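Long-range contact in initiator protein NS1 (PDB 4R94), which nicks the viral replication origin with its N-terminal nuclease domain, the part described here, and unwinds DNA as a helicase to start and direct parvoviral DNA replication: residues A[29-34]-A[122-127]. Residues are numbered along the deposited sequence; the frame is centred on the assembly and turned at random.
Sequences VFKNEN and KDQGWH. With MG (magnesium ion), chain B.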
loop_
_atom_site.group_PDB
_atom_site.type_symbol
_atom_site.label_atom_id
_atom_site.label_comp_id
_atom_site.label_asym_id
_atom_site.label_seq_id
_atom_site.Cartn_x
_atom_site.Cartn_y
_atom_site.Cartn_z
ATOM N N VAL A 29 -4.712 -4.482 -3.547
ATOM C CA VAL A 29 -4.659 -4.317 -2.100
ATOM C C VAL A 29 -3.712 -5.359 -1.521
ATOM O O VAL A 29 -3.812 -6.555 -1.823
ATOM C CB VAL A 29 -6.049 -4.446 -1.441
ATOM C CG1 VAL A 29 -5.933 -4.349 0.058
ATOM C CG2 VAL A 29 -6.965 -3.346 -1.954
ATOM N N PHE A 30 -2.757 -4.881 -0.728
ATOM C CA PHE A 30 -1.845 -5.734 0.024
ATOM C C PHE A 30 -2.423 -5.862 1.414
ATOM O O PHE A 30 -2.784 -4.857 2.043
ATOM C CB PHE A 30 -0.438 -5.135 0.078
ATOM C CG PHE A 30 0.341 -5.238 -1.223
ATOM C CD1 PHE A 30 -0.001 -4.464 -2.327
ATOM C CD2 PHE A 30 1.449 -6.074 -1.305
ATOM C CE1 PHE A 30 0.736 -4.547 -3.508
ATOM C CE2 PHE A 30 2.194 -6.159 -2.473
ATOM C CZ PHE A 30 1.844 -5.402 -3.576
ATOM N N LYS A 31 -2.530 -7.089 1.905
ATOM C CA LYS A 31 -3.079 -7.256 3.251
ATOM C C LYS A 31 -2.452 -8.426 3.963
ATOM O O LYS A 31 -1.560 -9.083 3.439
ATOM C CB LYS A 31 -4.597 -7.438 3.186
ATOM C CG LYS A 31 -5.013 -8.699 2.487
ATOM C CD LYS A 31 -6.523 -8.690 2.248
ATOM C CE LYS A 31 -6.943 -9.823 1.343
ATOM N NZ LYS A 31 -8.389 -9.676 0.958
ATOM N N ASN A 32 -2.908 -8.672 5.179
ATOM C CA ASN A 32 -2.617 -9.950 5.819
ATOM C C ASN A 32 -3.848 -10.347 6.609
ATOM O O ASN A 32 -4.798 -9.570 6.733
ATOM C CB ASN A 32 -1.351 -9.915 6.689
ATOM C CG ASN A 32 -1.380 -8.860 7.785
ATOM O OD1 ASN A 32 -2.428 -8.489 8.296
ATOM N ND2 ASN A 32 -0.196 -8.403 8.177
ATOM N N GLU A 33 -3.861 -11.593 7.046
ATOM C CA GLU A 33 -4.987 -12.126 7.809
ATOM C C GLU A 33 -4.396 -12.824 9.001
ATOM O O GLU A 33 -3.240 -13.229 8.974
ATOM C CB GLU A 33 -5.832 -13.084 6.966
ATOM C CG GLU A 33 -6.497 -12.396 5.786
ATOM C CD GLU A 33 -7.220 -13.347 4.869
ATOM O OE1 GLU A 33 -7.241 -14.561 5.170
ATOM O OE2 GLU A 33 -7.761 -12.870 3.841
ATOM N N ASN A 34 -5.178 -12.940 10.061
ATOM C CA ASN A 34 -4.705 -13.572 11.282
ATOM C C ASN A 34 -4.512 -15.061 11.106
ATOM O O ASN A 34 -5.302 -15.717 10.418
ATOM C CB ASN A 34 -5.689 -13.296 12.408
ATOM C CG ASN A 34 -5.808 -11.833 12.701
ATOM O OD1 ASN A 34 -4.805 -11.115 12.713
ATOM N ND2 ASN A 34 -7.040 -11.367 12.918
ATOM N N LYS A 122 -12.808 -1.249 8.842
ATOM C CA LYS A 122 -13.660 -1.618 9.962
ATOM C C LYS A 122 -13.573 -3.107 10.285
ATOM O O LYS A 122 -13.492 -3.500 11.454
ATOM C CB LYS A 122 -15.108 -1.227 9.655
ATOM C CG LYS A 122 -16.134 -1.842 10.588
ATOM C CD LYS A 122 -17.549 -1.482 10.147
ATOM C CE LYS A 122 -18.587 -2.342 10.859
ATOM N NZ LYS A 122 -18.476 -2.240 12.341
ATOM N N ASP A 123 -13.567 -3.928 9.240
ATOM C CA ASP A 123 -13.553 -5.374 9.406
ATOM C C ASP A 123 -12.148 -5.984 9.299
ATOM O O ASP A 123 -11.737 -6.759 10.167
ATOM C CB ASP A 123 -14.493 -6.013 8.380
ATOM C CG ASP A 123 -15.951 -5.572 8.567
ATOM O OD1 ASP A 123 -16.391 -5.440 9.729
ATOM O OD2 ASP A 123 -16.650 -5.353 7.554
ATOM N N GLN A 124 -11.411 -5.624 8.252
ATOM C CA GLN A 124 -10.118 -6.264 7.976
ATOM C C GLN A 124 -8.917 -5.622 8.670
ATOM O O GLN A 124 -7.859 -6.239 8.752
ATOM C CB GLN A 124 -9.845 -6.284 6.472
ATOM C CG GLN A 124 -9.530 -4.913 5.885
ATOM C CD GLN A 124 -9.239 -4.971 4.397
ATOM O OE1 GLN A 124 -8.377 -5.730 3.954
ATOM N NE2 GLN A 124 -9.968 -4.173 3.612
ATOM N N GLY A 125 -9.056 -4.392 9.147
ATOM C CA GLY A 125 -7.937 -3.728 9.790
ATOM C C GLY A 125 -6.940 -3.233 8.761
ATOM O O GLY A 125 -7.350 -2.744 7.713
ATOM N N TRP A 126 -5.647 -3.371 9.048
ATOM C CA TRP A 126 -4.619 -2.776 8.186
ATOM C C TRP A 126 -4.643 -3.377 6.797
ATOM O O TRP A 126 -4.729 -4.593 6.631
ATOM C CB TRP A 126 -3.203 -2.936 8.764
ATOM C CG TRP A 126 -2.202 -2.530 7.720
ATOM C CD1 TRP A 126 -1.762 -1.261 7.456
ATOM C CD2 TRP A 126 -1.572 -3.387 6.760
ATOM N NE1 TRP A 126 -0.877 -1.283 6.399
ATOM C CE2 TRP A 126 -0.752 -2.572 5.949
ATOM C CE3 TRP A 126 -1.604 -4.765 6.520
ATOM C CZ2 TRP A 126 0.017 -3.094 4.891
ATOM C CZ3 TRP A 126 -0.837 -5.283 5.476
ATOM C CH2 TRP A 126 -0.042 -4.444 4.675
ATOM N N HIS A 127 -4.549 -2.510 5.794
ATOM C CA HIS A 127 -4.332 -2.950 4.420
ATOM C C HIS A 127 -3.709 -1.806 3.652
ATOM O O HIS A 127 -3.696 -0.673 4.126
ATOM C CB HIS A 127 -5.631 -3.407 3.759
ATOM C CG HIS A 127 -6.691 -2.358 3.704
ATOM N ND1 HIS A 127 -7.385 -1.932 4.822
ATOM C CD2 HIS A 127 -7.185 -1.652 2.662
ATOM C CE1 HIS A 127 -8.272 -1.023 4.460
ATOM N NE2 HIS A 127 -8.165 -0.824 3.158
HETATM MG MG MG B . -9.408 0.639 1.954
HETATM O O HOH W 1 -6.622 -8.070 7.655
HETATM O O HOH W 2 -4.569 -6.755 8.447
HETATM O O HOH W 3 -10.480 -1.089 1.379
HETATM O O HOH W 4 -10.556 1.001 3.729
HETATM O O HOH W 5 -10.776 1.626 0.786
#
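The indole of Trp126 and the imidazole of His127 meet the segment 29-34. The backbone N of Asn32 lies at the edge of the Trp126 ring, 4.0 Å from CZ3. This N is buried and has no polar partner. CZ3 also touches Lys31 CA at 3.7 Å, and CH2 approaches Phe30 O. The side chains of Asn32 and Trp126 cross at about a right angle, their amide and ring planes 55° apart. Asn32 ND2 bonds to Trp44 O, and Trp126 NE1 bonds to His118. Phe90 stacks on the indole from helix 81-104.

On one face of the His127 ring, Gln124 NE2 sits over the centre, 3.5 Å above the plane. Gly125 O and a metal-bound water lie at its edge. His127 ND1 donates a nearly straight bond to Gly125 O (3.0 Å, 167°), almost in the ring plane. This bond helps fix the ring rotation and leaves NE2 to bind magnesium at 2.3 Å. Val29 CG1, anti to the backbone N (chi1 177°), packs on His127 CB at 3.8 Å. The CA of His127 makes a CA-H...O contact with Phe30 O.

No direct hydrogen bond joins 29-34 to 122-127. A water sits between Asn32 O and Gln124 O, but both distances are unusually short and its bonding is doubtful. A second bridges Asn32 OD1 and Trp126 O, 2.8 Å from each. Strands 24-31 and 125-134 are antiparallel neighbours in the central sheet. His127 opens the predicted RCR-2 motif and shares the magnesium with Glu119, His129 and three waters, the metal centre characteristic of HUH-type rolling-circle nickases.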